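Local structure of sulfonate ABC transporter, periplasmic sulfonate-binding protein SsuA (Methylobacillus flagellatus, 3UIF) at residues Arg128-Ala133 / Trp198-Gly203. The protein probably binds sulfonates or related sulfate esters in the periplasm and delivers them to an ABC transporter for uptake. Numbering follows the deposited sequence.
Sequences RPWELA and WKLMGG. With SO4 (sulfate ion), chain B.
Pro-129 and Ala-133, at the start of helix 130-140, lie beside Leu-200 and Trp-198 in the segment leading into strand 202-207, with CA atoms 6.8 Å apart for Pro-129 and Leu-200 and 5.2 Å for Ala-133 and Trp-198. No hydrogen bond crosses between the segments. Leu-200 supplies the apolar wedge: its CG lies 3.8 Å from CB of Pro-129, while its CD2 branch reaches the indole edge of Trp-130, 4.1 Å from CE3. Trp-130 has CG between the backbone N and the carbonyl carbon (chi1 51°), which brings one face, near its rim, against CB of Arg-128. Further along, the Ala-133 methyl rests 3.6 Å from the carbonyl O of Trp-198, whose indole packs on Asn-136, Leu-137 and Ser-140 of the same helix. At the far rim of Trp-130, CZ2 is 3.5 Å from sulfate O3, which meets the ring near its plane. The guanidinium edge of Arg-128 meets the ion: NE donates to O2 at 2.7 Å (150°), and NH2 adds a weak bond to the same oxygen. His-125 ND1 is also hydrogen-bonded to this sulfate. A methionine in place of Arg-128 would probably leave O2 without both donors and the ion's charge less offset. Apolar packing thus joins two lobes with separate sheets, as in type 2 periplasmic binding proteins; the sulfate, probably from the crystallisation liquor, is held by Arg-128 and His-125 in a way consistent with sulfonate recognition.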
ATOM      1  N   ARG A 128       5.653  -3.019  10.649  1.00 47.16           N
ATOM      2  CA  ARG A 128       5.384  -2.743   9.229  1.00 45.61           C
ATOM      3  C   ARG A 128       4.092  -3.371   8.733  1.00 44.43           C
ATOM      4  O   ARG A 128       3.685  -4.418   9.244  1.00 45.06           O
ATOM      5  CB  ARG A 128       6.548  -3.194   8.361  1.00 45.13           C
ATOM      6  CG  ARG A 128       7.743  -2.259   8.484  1.00 45.85           C
ATOM      7  CD  ARG A 128       7.417  -0.878   7.932  1.00 46.00           C
ATOM      8  NE  ARG A 128       8.623  -0.075   7.896  1.00 53.82           N
ATOM      9  CZ  ARG A 128       8.894   0.928   8.726  1.00 54.03           C
ATOM     10  NH1 ARG A 128       8.006   1.303   9.653  1.00 49.11           N
ATOM     11  NH2 ARG A 128      10.054   1.575   8.615  1.00 55.47           N
ATOM     12  N   PRO A 129       3.446  -2.742   7.722  1.00 43.33           N
ATOM     13  CA  PRO A 129       2.150  -3.262   7.278  1.00 42.68           C
ATOM     14  C   PRO A 129       2.166  -4.771   7.041  1.00 42.70           C
ATOM     15  O   PRO A 129       1.238  -5.455   7.455  1.00 43.12           O
ATOM     16  CB  PRO A 129       1.882  -2.497   5.990  1.00 41.20           C
ATOM     17  CG  PRO A 129       2.649  -1.225   6.142  1.00 42.68           C
ATOM     18  CD  PRO A 129       3.869  -1.563   6.936  1.00 43.03           C
ATOM     19  N   TRP A 130       3.228  -5.304   6.453  1.00 42.40           N
ATOM     20  CA  TRP A 130       3.232  -6.727   6.146  1.00 42.68           C
ATOM     21  C   TRP A 130       3.230  -7.629   7.353  1.00 43.92           C
ATOM     22  O   TRP A 130       3.071  -8.848   7.215  1.00 44.06           O
ATOM     23  CB  TRP A 130       4.346  -7.102   5.182  1.00 41.97           C
ATOM     24  CG  TRP A 130       5.710  -6.622   5.563  1.00 42.71           C
ATOM     25  CD1 TRP A 130       6.699  -7.324   6.236  1.00 43.79           C
ATOM     26  CD2 TRP A 130       6.302  -5.319   5.263  1.00 42.58           C
ATOM     27  NE1 TRP A 130       7.830  -6.565   6.375  1.00 44.22           N
ATOM     28  CE2 TRP A 130       7.659  -5.351   5.813  1.00 43.59           C
ATOM     29  CE3 TRP A 130       5.861  -4.166   4.615  1.00 41.56           C
ATOM     30  CZ2 TRP A 130       8.518  -4.263   5.713  1.00 43.93           C
ATOM     31  CZ3 TRP A 130       6.741  -3.078   4.516  1.00 41.97           C
ATOM     32  CH2 TRP A 130       8.031  -3.122   5.059  1.00 43.27           C
ATOM     33  N   GLU A 131       3.400  -7.052   8.541  1.00 44.86           N
ATOM     34  CA  GLU A 131       3.315  -7.826   9.785  1.00 46.28           C
ATOM     35  C   GLU A 131       1.894  -8.360   9.978  1.00 46.47           C
ATOM     36  O   GLU A 131       1.692  -9.438  10.531  1.00 47.50           O
ATOM     37  CB  GLU A 131       3.751  -7.001  10.996  1.00 47.64           C
ATOM     38  CG  GLU A 131       3.852  -7.833  12.272  1.00 49.31           C
ATOM     39  CD  GLU A 131       4.263  -7.041  13.507  1.00 52.25           C
ATOM     40  OE1 GLU A 131       3.788  -5.897  13.701  1.00 50.95           O
ATOM     41  OE2 GLU A 131       5.063  -7.582  14.303  1.00 55.17           O
ATOM     42  N   LEU A 132       0.918  -7.600   9.491  1.00 45.73           N
ATOM     43  CA  LEU A 132      -0.479  -8.015   9.512  1.00 45.98           C
ATOM     44  C   LEU A 132      -0.703  -9.305   8.710  1.00 45.61           C
ATOM     45  O   LEU A 132      -1.340 -10.238   9.193  1.00 46.63           O
ATOM     46  CB  LEU A 132      -1.372  -6.879   9.007  1.00 44.91           C
ATOM     47  CG  LEU A 132      -2.842  -7.218   8.810  1.00 45.10           C
ATOM     48  CD1 LEU A 132      -3.511  -7.690  10.103  1.00 47.12           C
ATOM     49  CD2 LEU A 132      -3.567  -6.025   8.211  1.00 43.91           C
ATOM     50  N   ALA A 133      -0.159  -9.349   7.497  1.00 44.42           N
ATOM     51  CA  ALA A 133      -0.202 -10.559   6.681  1.00 44.28           C
ATOM     52  C   ALA A 133       0.467 -11.734   7.389  1.00 45.51           C
ATOM     53  O   ALA A 133      -0.010 -12.864   7.316  1.00 46.19           O
ATOM     54  CB  ALA A 133       0.434 -10.321   5.323  1.00 42.98           C
ATOM     55  N   TRP A 198      -5.451  -9.585   2.719  1.00 41.75           N
ATOM     56  CA  TRP A 198      -4.117  -9.770   3.299  1.00 41.57           C
ATOM     57  C   TRP A 198      -3.075  -8.957   2.588  1.00 40.40           C
ATOM     58  O   TRP A 198      -1.952  -8.810   3.072  1.00 40.62           O
ATOM     59  CB  TRP A 198      -3.699 -11.221   3.250  1.00 42.83           C
ATOM     60  CG  TRP A 198      -4.560 -12.164   4.048  1.00 44.37           C
ATOM     61  CD1 TRP A 198      -5.915 -12.051   4.340  1.00 44.94           C
ATOM     62  CD2 TRP A 198      -4.148 -13.440   4.636  1.00 45.70           C
ATOM     63  NE1 TRP A 198      -6.349 -13.131   5.064  1.00 46.65           N
ATOM     64  CE2 TRP A 198      -5.342 -14.002   5.271  1.00 46.84           C
ATOM     65  CE3 TRP A 198      -2.946 -14.148   4.706  1.00 45.57           C
ATOM     66  CZ2 TRP A 198      -5.314 -15.209   5.937  1.00 48.34           C
ATOM     67  CZ3 TRP A 198      -2.939 -15.378   5.376  1.00 47.15           C
ATOM     68  CH2 TRP A 198      -4.094 -15.889   5.976  1.00 48.65           C
ATOM     69  N   LYS A 199      -3.433  -8.436   1.424  1.00 39.64           N
ATOM     70  CA  LYS A 199      -2.552  -7.597   0.646  1.00 38.96           C
ATOM     71  C   LYS A 199      -2.520  -6.191   1.226  1.00 38.42           C
ATOM     72  O   LYS A 199      -3.470  -5.764   1.883  1.00 38.62           O
ATOM     73  CB  LYS A 199      -3.051  -7.548  -0.786  1.00 37.93           C
ATOM     74  CG  LYS A 199      -2.539  -8.669  -1.668  1.00 38.91           C
ATOM     75  CD  LYS A 199      -3.513  -8.886  -2.821  1.00 39.33           C
ATOM     76  CE  LYS A 199      -3.178 -10.139  -3.605  1.00 38.08           C
ATOM     77  NZ  LYS A 199      -2.505  -9.670  -4.834  1.00 37.65           N
ATOM     78  N   LEU A 200      -1.434  -5.475   0.967  1.00 37.53           N
ATOM     79  CA  LEU A 200      -1.290  -4.081   1.429  1.00 37.70           C
ATOM     80  C   LEU A 200      -2.162  -3.095   0.630  1.00 37.09           C
ATOM     81  O   LEU A 200      -2.366  -3.245  -0.586  1.00 36.54           O
ATOM     82  CB  LEU A 200       0.187  -3.648   1.408  1.00 37.36           C
ATOM     83  CG  LEU A 200       1.023  -4.082   2.620  1.00 39.01           C
ATOM     84  CD1 LEU A 200       0.563  -5.421   3.191  1.00 38.76           C
ATOM     85  CD2 LEU A 200       2.499  -4.131   2.308  1.00 38.13           C
HETATM   86  N   MSE A 201      -2.681  -2.094   1.332  1.00 37.13           N
HETATM   87  CA  MSE A 201      -3.613  -1.130   0.731  1.00 36.93           C
HETATM   88  C   MSE A 201      -3.213   0.321   0.995  1.00 36.92           C
HETATM   89  O   MSE A 201      -2.082   0.603   1.403  1.00 36.91           O
HETATM   90  CB  MSE A 201      -5.016  -1.461   1.232  1.00 37.33           C
HETATM   91  CG  MSE A 201      -5.429  -2.867   0.803  1.00 37.63           C
HETATM   92 SE   MSE A 201      -7.395  -3.015   0.777  1.00 37.75          SE
HETATM   93  CE  MSE A 201      -7.584  -4.910   0.269  1.00 38.27           C
ATOM     94  N   GLY A 202      -4.144   1.243   0.749  1.00 36.57           N
ATOM     95  CA  GLY A 202      -3.923   2.676   0.896  1.00 36.69           C
ATOM     96  C   GLY A 202      -4.494   3.439  -0.281  1.00 36.01           C
ATOM     97  O   GLY A 202      -5.396   2.973  -0.984  1.00 36.08           O
ATOM     98  N   GLY A 203      -3.955   4.622  -0.517  1.00 36.27           N
ATOM     99  CA  GLY A 203      -4.472   5.468  -1.570  1.00 36.47           C
ATOM    100  C   GLY A 203      -4.437   6.928  -1.197  1.00 36.07           C
ATOM    101  O   GLY A 203      -3.510   7.383  -0.525  1.00 37.08           O
TER
HETATM  102  S   SO4 B 501      11.433  -0.696   5.808  1.00 54.44           S
HETATM  103  O1  SO4 B 501      11.937  -0.793   4.406  1.00 53.37           O
HETATM  104  O2  SO4 B 501      10.216   0.172   5.770  1.00 54.12           O
HETATM  105  O3  SO4 B 501      11.112  -2.038   6.371  1.00 47.62           O
HETATM  106  O4  SO4 B 501      12.474  -0.158   6.727  1.00 49.91           O